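Local structure of probable glutathione reductase (Sinorhizobium meliloti, 4DNA) at residues K203-R208 with I226-E231; C230-Q235 with T248-G253; K364-E369 with R455-E460. The protein probably catalyses the NADPH-dependent reduction of glutathione disulfide to glutathione, working as a homodimer with one FAD per subunit. All coordinates share one frame; numbering follows the deposited sequence.

Interaction 1: K203-R208 with I226-E231; sequences KEILSR and IRILCE
Ile228 is the first residue of 226-231 to meet the loop 203-208. Its CB points at the loop, and the branch methyl CG2, anti to the backbone N, comes to 4.4 Å from CG2 of Ile205. The Ile205 methyl stands beside its own backbone N, because chi1 of 56° puts CG1 in the crowded position between N and the carbonyl carbon. The touch is therefore methyl to methyl, between buried branches, and at this distance it is loose. Ile228 also packs on His218 and Met221 of helix 211-223, while Ile205 rests on Val183 of helix 180-191.

Strands 195-199 and 227-229 run parallel as neighbours, with Leu229 bonded through its backbone to Leu198 and Tyr200, and helix 211-223 connects them. This is a beta-alpha-beta crossover of the Rossmann-type nucleotide-binding domain, and the 203-208 loop forms part of the link leading into its helix.

Beyond the strand, Cys230 also turns its CB toward the loop. Its SG lies 3.3 Å from the carbonyl O of Lys203, and the same sulfur is 4.3 Å from CA of Glu204. These distances place the thiol alongside the loop backbone rather than against a side chain.

Glu231 follows with positive phi (54°). Its CA is 5.2 Å from CA of Lys203, the closest CA pair of the two segments. The glutamate chain runs extended beyond CG and crosses the lysine obliquely, with CG of Glu231 4.0 Å from CA of Lys203. The CB of Lys203 points away from 226-231, but bends at chi3 and chi4 (39°) turn the amine back. OE2 of Glu231 consequently meets the lysine twice, at 3.5 Å from CG and at 3.7 Å from NZ, the latter a long salt bridge between exposed groups.

Interaction 2: C230-Q235 with T248-G253; sequences CEDIIQ and TTMKHG
Asp232 carries this contact across the turn that follows strand 245-249. Chi1 of -158° sets CG anti to the backbone N, and CB, pointing at 248-253, lies 4.1 Å from CE1 of His252. CG comes to 3.7 Å from ND1 of the same ring. OD1 accepts the backbone N of Ile233 at 2.8 Å, from above the carboxylate plane, takes a weak bond from Lys251 N at 3.4 Å, and lies 3.4 Å from CB of Met250. OD2 accepts ND1 of His252 at 2.6 Å, although this oxygen is less surely placed; it sits at the edge of the imidazole, in the ring plane, with carboxylate and ring turned 46° apart. Such a neighbour would tend to favour a protonated histidine. An alanine here would remove all three acceptor bonds and would probably loosen both the turn and the orientation of the His252 ring.

The extended Lys251 chain brings NZ to the carbonyl O of Glu231 at 3.1 Å, in the carbonyl plane. Gln235 N donates to Thr248 O at 2.6 Å, next to the antiparallel non-hydrogen-bonded pair Ile234-Thr249. These last four residues belong to the hairpin of strands 234-239 and 245-249, part of a three-stranded antiparallel sheet, and Ile234 packs it against Leu174 and Ala176 of strand 172-176 in the four-stranded parallel sheet.

Interaction 3: K364-E369 with R455-E460; sequences KFQEIE and RVRNGE
Strands 367-369 and 455-457 run antiparallel, their axes 4.8 Å apart and their directions 171° from each other. They are neighbours in the large antiparallel sheet of the dimerisation domain, which strand 389-396 continues beyond 367-375. Ile368 and Val456 form the hydrogen-bonded pair: Ile368 N reaches Val456 O at 2.8 Å in the carbonyl plane, and Val456 N returns to Ile368 O at 3.1 Å from above the Ile368 carbonyl plane. Asn458 N adds a third rung to Gln366 O at 2.6 Å. Just there the second strand reverses in a type I' beta turn from Arg457 to Glu460. Asn458 and Gly459 both have positive phi, and Arg457 and Glu460 exchange backbone bonds in both directions, closing a two-residue beta hairpin.

On the face of Ile368 and Val456, the two side chains lie side by side and point the same way. CG1 of Ile368, in the crowded chi1 position, meets CB of Val456 at 3.5 Å, and both residues pack against helix 358-364. The other face sets Glu367 and Glu369 across from Arg457 and Arg455. Glu369 runs alongside Arg455 with OE2 at 3.9 Å from NH2, a long salt bridge, while OE1 of Glu369 pairs with Arg400. Nearer the turn, Arg457 bends at chi3 (-91°), and CG of Gln366 lies over one face of its guanidinium. Glu367, itself bent at chi2, crosses this arginine obliquely, the carboxylate and guanidinium planes 81° apart. Its OE1 sits in the guanidinium plane at the edge, 3.6 Å from NE of Arg457, close enough only for a long salt bridge.

Interactions 1 and 2 are consecutive along the chain, sharing Cys230 and Glu231, with centres 13 Å apart. They also touch directly, CD2 of Leu229 packing 3.4 Å from NE2 of His252, so edge strand 227-229 of the parallel sheet and the antiparallel sheet, through its turn at His252, are joined by backbone and side chains. Interaction 1 lies beside the probable dinucleotide site: the side chain of Ile205 is about 4 Å from that of Val183, which probably binds NAD(+), and about 9 Å from that of Tyr180, which binds FAD. Interaction 3 lies in the dimerisation domain, away from the annotated sites, its centre 27 Å from that of interaction 1 and 37 Å from that of interaction 2.

Interaction 1: K203-R208 with I226-E231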
# COMPACT_ATOMS: atom_id res chain seq x y z
N LYS A 203 -25.31 -17.40 5.06
CA LYS A 203 -24.42 -18.56 5.02
C LYS A 203 -22.96 -18.16 5.18
O LYS A 203 -22.20 -18.86 5.84
CB LYS A 203 -24.61 -19.33 3.72
CG LYS A 203 -25.80 -20.27 3.68
CD LYS A 203 -26.27 -20.47 2.24
CE LYS A 203 -26.78 -21.88 1.96
NZ LYS A 203 -27.57 -22.43 3.09
N GLU A 204 -22.56 -17.04 4.59
CA GLU A 204 -21.18 -16.58 4.74
C GLU A 204 -21.13 -15.07 4.89
O GLU A 204 -21.95 -14.37 4.31
CB GLU A 204 -20.34 -17.01 3.54
CG GLU A 204 -20.56 -18.47 3.14
CD GLU A 204 -19.64 -18.98 2.06
OE1 GLU A 204 -18.60 -18.35 1.78
OE2 GLU A 204 -19.95 -20.05 1.49
N ILE A 205 -20.17 -14.57 5.67
CA ILE A 205 -20.03 -13.12 5.92
C ILE A 205 -19.66 -12.37 4.64
O ILE A 205 -19.19 -12.98 3.69
CB ILE A 205 -18.99 -12.80 7.01
CG1 ILE A 205 -17.64 -13.40 6.65
CG2 ILE A 205 -19.47 -13.27 8.37
CD1 ILE A 205 -16.51 -12.93 7.55
N LEU A 206 -19.89 -11.06 4.61
CA LEU A 206 -19.61 -10.26 3.42
C LEU A 206 -20.03 -11.02 2.15
O LEU A 206 -19.22 -11.21 1.24
CB LEU A 206 -18.12 -9.93 3.35
CG LEU A 206 -17.48 -9.42 4.62
CD1 LEU A 206 -15.98 -9.29 4.42
CD2 LEU A 206 -18.08 -8.08 4.99
N SER A 207 -21.29 -11.43 2.12
CA SER A 207 -21.87 -12.24 1.05
C SER A 207 -21.76 -11.67 -0.38
O SER A 207 -21.91 -12.43 -1.35
CB SER A 207 -23.35 -12.43 1.35
OG SER A 207 -23.97 -11.16 1.45
N ARG A 208 -21.51 -10.37 -0.50
CA ARG A 208 -21.34 -9.68 -1.79
C ARG A 208 -19.92 -9.79 -2.31
O ARG A 208 -19.65 -9.48 -3.48
CB ARG A 208 -21.70 -8.20 -1.66
CG ARG A 208 -23.18 -7.90 -1.50
CD ARG A 208 -23.91 -7.98 -2.82
NE ARG A 208 -24.96 -6.97 -2.89
CZ ARG A 208 -25.59 -6.59 -4.01
NH1 ARG A 208 -25.29 -7.15 -5.18
NH2 ARG A 208 -26.53 -5.65 -3.95
N ILE A 226 -11.95 -15.22 17.31
CA ILE A 226 -13.29 -14.64 17.15
C ILE A 226 -14.29 -15.76 16.85
O ILE A 226 -14.10 -16.55 15.93
CB ILE A 226 -13.32 -13.49 16.12
CG1 ILE A 226 -12.29 -12.42 16.50
CG2 ILE A 226 -14.72 -12.91 16.02
CD1 ILE A 226 -12.17 -11.24 15.55
N ARG A 227 -15.33 -15.84 17.67
CA ARG A 227 -16.35 -16.83 17.46
C ARG A 227 -17.28 -16.29 16.39
O ARG A 227 -17.83 -15.19 16.53
CB ARG A 227 -17.11 -17.10 18.76
CG ARG A 227 -17.73 -18.48 18.82
CD ARG A 227 -18.89 -18.52 19.79
NE ARG A 227 -19.58 -19.81 19.75
CZ ARG A 227 -20.57 -20.18 20.57
NH1 ARG A 227 -21.02 -19.34 21.51
NH2 ARG A 227 -21.13 -21.38 20.45
N ILE A 228 -17.43 -17.03 15.29
CA ILE A 228 -18.39 -16.65 14.26
C ILE A 228 -19.48 -17.69 14.22
O ILE A 228 -19.21 -18.88 14.26
CB ILE A 228 -17.76 -16.48 12.86
CG1 ILE A 228 -16.50 -15.62 12.93
CG2 ILE A 228 -18.77 -15.89 11.88
CD1 ILE A 228 -15.74 -15.58 11.62
N LEU A 229 -20.72 -17.21 14.16
CA LEU A 229 -21.88 -18.05 14.13
C LEU A 229 -22.72 -17.72 12.90
O LEU A 229 -23.36 -16.67 12.82
CB LEU A 229 -22.69 -17.89 15.42
CG LEU A 229 -21.90 -18.27 16.68
CD1 LEU A 229 -22.67 -17.98 17.96
CD2 LEU A 229 -21.46 -19.73 16.63
N CYS A 230 -22.67 -18.63 11.92
CA CYS A 230 -23.39 -18.45 10.67
C CYS A 230 -24.80 -19.07 10.71
O CYS A 230 -25.12 -19.86 11.59
CB CYS A 230 -22.55 -19.01 9.52
SG CYS A 230 -21.42 -17.78 8.82
N GLU A 231 -25.63 -18.66 9.75
CA GLU A 231 -26.97 -19.22 9.53
C GLU A 231 -27.80 -19.18 10.80
O GLU A 231 -28.43 -20.17 11.16
CB GLU A 231 -26.89 -20.68 9.04
CG GLU A 231 -25.92 -20.96 7.90
CD GLU A 231 -26.29 -22.21 7.12
OE1 GLU A 231 -27.34 -22.81 7.41
OE2 GLU A 231 -25.53 -22.60 6.21

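Interaction 2: C230-Q235 with T248-G253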
# COMPACT_ATOMS: atom_id res chain seq x y z
N CYS A 230 -22.67 -18.63 11.92
CA CYS A 230 -23.39 -18.45 10.67
C CYS A 230 -24.80 -19.07 10.71
O CYS A 230 -25.12 -19.86 11.59
CB CYS A 230 -22.55 -19.01 9.52
SG CYS A 230 -21.42 -17.78 8.82
N GLU A 231 -25.63 -18.66 9.75
CA GLU A 231 -26.97 -19.22 9.53
C GLU A 231 -27.80 -19.18 10.80
O GLU A 231 -28.43 -20.17 11.16
CB GLU A 231 -26.89 -20.68 9.04
CG GLU A 231 -25.92 -20.96 7.90
CD GLU A 231 -26.29 -22.21 7.12
OE1 GLU A 231 -27.34 -22.81 7.41
OE2 GLU A 231 -25.53 -22.60 6.21
N ASP A 232 -27.79 -18.03 11.46
CA ASP A 232 -28.45 -17.91 12.76
C ASP A 232 -28.86 -16.47 13.05
O ASP A 232 -28.33 -15.54 12.45
CB ASP A 232 -27.54 -18.43 13.86
CG ASP A 232 -28.29 -18.84 15.11
OD1 ASP A 232 -29.54 -18.82 15.12
OD2 ASP A 232 -27.60 -19.18 16.09
N ILE A 233 -29.78 -16.32 13.99
CA ILE A 233 -30.49 -15.08 14.24
C ILE A 233 -30.65 -14.90 15.76
O ILE A 233 -30.66 -15.90 16.50
CB ILE A 233 -31.87 -15.13 13.52
CG1 ILE A 233 -32.31 -13.74 13.04
CG2 ILE A 233 -32.95 -15.83 14.35
CD1 ILE A 233 -33.28 -13.79 11.87
N ILE A 234 -30.78 -13.67 16.22
CA ILE A 234 -31.16 -13.43 17.63
C ILE A 234 -32.69 -13.42 17.82
O ILE A 234 -33.38 -12.60 17.22
CB ILE A 234 -30.53 -12.13 18.19
CG1 ILE A 234 -29.02 -12.28 18.31
CG2 ILE A 234 -31.10 -11.77 19.55
CD1 ILE A 234 -28.28 -11.00 18.59
N GLN A 235 -33.20 -14.37 18.63
CA GLN A 235 -34.64 -14.46 18.96
C GLN A 235 -35.10 -13.24 19.76
O GLN A 235 -36.12 -12.62 19.45
CB GLN A 235 -34.99 -15.74 19.77
CG GLN A 235 -34.36 -17.06 19.35
CD GLN A 235 -35.15 -17.80 18.28
OE1 GLN A 235 -35.51 -17.23 17.25
NE2 GLN A 235 -35.40 -19.08 18.51
N THR A 248 -30.85 -14.49 23.06
CA THR A 248 -31.40 -15.81 22.73
C THR A 248 -31.26 -16.12 21.24
O THR A 248 -31.53 -15.29 20.38
CB THR A 248 -32.86 -15.95 23.21
OG1 THR A 248 -32.93 -15.56 24.59
CG2 THR A 248 -33.38 -17.39 23.07
N THR A 249 -30.83 -17.34 20.97
CA THR A 249 -30.47 -17.75 19.64
C THR A 249 -31.30 -18.95 19.27
O THR A 249 -31.67 -19.72 20.15
CB THR A 249 -28.98 -18.11 19.64
OG1 THR A 249 -28.20 -16.91 19.78
CG2 THR A 249 -28.59 -18.79 18.38
N MSE A 250 -31.62 -19.09 17.98
CA MSE A 250 -32.29 -20.30 17.50
C MSE A 250 -31.41 -21.49 17.76
O MSE A 250 -31.83 -22.49 18.35
CB MSE A 250 -32.49 -20.27 15.98
CG MSE A 250 -33.77 -19.59 15.50
SE MSE A 250 -34.10 -20.16 13.64
CE MSE A 250 -34.04 -18.44 12.65
N LYS A 251 -30.15 -21.35 17.34
CA LYS A 251 -29.24 -22.48 17.22
C LYS A 251 -28.16 -22.62 18.30
O LYS A 251 -27.80 -23.74 18.67
CB LYS A 251 -28.62 -22.48 15.82
CG LYS A 251 -29.67 -22.51 14.72
CD LYS A 251 -29.07 -22.88 13.37
CE LYS A 251 -30.14 -22.86 12.29
NZ LYS A 251 -29.56 -23.10 10.95
N HIS A 252 -27.64 -21.52 18.82
CA HIS A 252 -26.54 -21.61 19.79
C HIS A 252 -26.92 -21.22 21.19
O HIS A 252 -26.10 -20.65 21.92
CB HIS A 252 -25.34 -20.80 19.30
CG HIS A 252 -24.93 -21.11 17.86
ND1 HIS A 252 -25.46 -20.47 16.80
CD2 HIS A 252 -24.00 -22.02 17.35
CE1 HIS A 252 -24.91 -20.95 15.67
NE2 HIS A 252 -24.02 -21.89 16.01
N GLY A 253 -28.16 -21.53 21.59
CA GLY A 253 -28.67 -21.24 22.94
C GLY A 253 -28.63 -19.76 23.31
O GLY A 253 -28.82 -18.89 22.45

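Interaction 3: K364-E369 with R455-E460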
# COMPACT_ATOMS: atom_id res chain seq x y z
N LYS A 364 -20.96 -14.30 -16.34
CA LYS A 364 -21.01 -13.26 -17.36
C LYS A 364 -20.22 -13.58 -18.63
O LYS A 364 -20.63 -13.18 -19.73
CB LYS A 364 -20.51 -11.96 -16.74
CG LYS A 364 -20.32 -10.79 -17.69
CD LYS A 364 -20.16 -9.51 -16.89
CE LYS A 364 -20.06 -8.31 -17.84
NZ LYS A 364 -20.01 -7.05 -17.06
N PHE A 365 -19.10 -14.29 -18.48
CA PHE A 365 -18.22 -14.64 -19.59
C PHE A 365 -18.10 -16.15 -19.74
O PHE A 365 -18.17 -16.87 -18.76
CB PHE A 365 -16.85 -14.04 -19.36
CG PHE A 365 -16.84 -12.55 -19.27
CD1 PHE A 365 -17.20 -11.77 -20.37
CD2 PHE A 365 -16.47 -11.92 -18.10
CE1 PHE A 365 -17.20 -10.39 -20.30
CE2 PHE A 365 -16.46 -10.53 -18.02
CZ PHE A 365 -16.82 -9.76 -19.12
N GLN A 366 -17.91 -16.63 -20.98
CA GLN A 366 -17.89 -18.07 -21.26
C GLN A 366 -16.63 -18.74 -20.72
O GLN A 366 -16.65 -19.90 -20.31
CB GLN A 366 -17.99 -18.32 -22.78
CG GLN A 366 -17.84 -19.77 -23.21
CD GLN A 366 -18.43 -20.08 -24.58
OE1 GLN A 366 -18.39 -19.25 -25.50
NE2 GLN A 366 -18.95 -21.28 -24.74
N GLU A 367 -15.55 -17.97 -20.72
CA GLU A 367 -14.22 -18.47 -20.42
C GLU A 367 -13.47 -17.44 -19.61
O GLU A 367 -13.30 -16.30 -20.04
CB GLU A 367 -13.47 -18.71 -21.72
CG GLU A 367 -13.09 -20.15 -21.96
CD GLU A 367 -11.67 -20.47 -21.52
OE1 GLU A 367 -10.93 -21.12 -22.29
OE2 GLU A 367 -11.28 -20.05 -20.40
N ILE A 368 -13.05 -17.81 -18.41
CA ILE A 368 -12.27 -16.88 -17.61
C ILE A 368 -10.97 -17.51 -17.17
O ILE A 368 -10.87 -18.74 -17.11
CB ILE A 368 -13.03 -16.32 -16.39
CG1 ILE A 368 -13.65 -17.46 -15.59
CG2 ILE A 368 -14.11 -15.34 -16.84
CD1 ILE A 368 -14.07 -17.03 -14.20
N GLU A 369 -9.97 -16.68 -16.89
CA GLU A 369 -8.73 -17.16 -16.30
C GLU A 369 -8.58 -16.51 -14.93
O GLU A 369 -8.86 -15.32 -14.76
CB GLU A 369 -7.53 -16.89 -17.20
CG GLU A 369 -7.63 -17.57 -18.57
CD GLU A 369 -6.82 -16.91 -19.69
OE1 GLU A 369 -6.52 -15.70 -19.63
OE2 GLU A 369 -6.50 -17.63 -20.67
N ARG A 455 -8.79 -22.39 -14.80
CA ARG A 455 -9.70 -21.81 -15.79
C ARG A 455 -11.14 -22.20 -15.47
O ARG A 455 -11.39 -23.25 -14.87
CB ARG A 455 -9.34 -22.30 -17.19
CG ARG A 455 -8.23 -21.51 -17.88
CD ARG A 455 -7.63 -22.29 -19.05
NE ARG A 455 -6.65 -21.50 -19.80
CZ ARG A 455 -5.34 -21.77 -19.90
NH1 ARG A 455 -4.81 -22.83 -19.31
NH2 ARG A 455 -4.55 -20.96 -20.61
N VAL A 456 -12.07 -21.35 -15.88
CA VAL A 456 -13.50 -21.66 -15.79
C VAL A 456 -14.12 -21.47 -17.17
O VAL A 456 -13.96 -20.42 -17.80
CB VAL A 456 -14.24 -20.81 -14.73
CG1 VAL A 456 -15.69 -21.22 -14.62
CG2 VAL A 456 -13.57 -20.92 -13.37
N ARG A 457 -14.79 -22.51 -17.65
CA ARG A 457 -15.41 -22.49 -18.97
C ARG A 457 -16.86 -22.89 -18.80
O ARG A 457 -17.17 -23.89 -18.16
CB ARG A 457 -14.69 -23.45 -19.94
CG ARG A 457 -15.39 -23.65 -21.27
CD ARG A 457 -14.48 -24.20 -22.37
NE ARG A 457 -13.87 -23.10 -23.13
CZ ARG A 457 -14.42 -22.49 -24.19
NH1 ARG A 457 -15.61 -22.87 -24.66
NH2 ARG A 457 -13.77 -21.50 -24.78
N ASN A 458 -17.75 -22.08 -19.38
CA ASN A 458 -19.20 -22.28 -19.31
C ASN A 458 -19.71 -22.37 -17.88
O ASN A 458 -20.66 -23.09 -17.58
CB ASN A 458 -19.62 -23.50 -20.13
CG ASN A 458 -19.41 -23.30 -21.63
OD1 ASN A 458 -19.03 -24.23 -22.35
ND2 ASN A 458 -19.68 -22.09 -22.11
N GLY A 459 -19.05 -21.62 -16.99
CA GLY A 459 -19.44 -21.54 -15.59
C GLY A 459 -18.89 -22.65 -14.71
O GLY A 459 -19.13 -22.66 -13.49
N GLU A 460 -18.14 -23.58 -15.29
CA GLU A 460 -17.54 -24.65 -14.51
C GLU A 460 -16.03 -24.77 -14.65
O GLU A 460 -15.49 -24.65 -15.74
CB GLU A 460 -18.22 -25.97 -14.82
CG GLU A 460 -19.68 -25.92 -14.47
CD GLU A 460 -20.35 -27.22 -14.76
OE1 GLU A 460 -20.72 -27.92 -13.79
OE2 GLU A 460 -20.49 -27.56 -15.95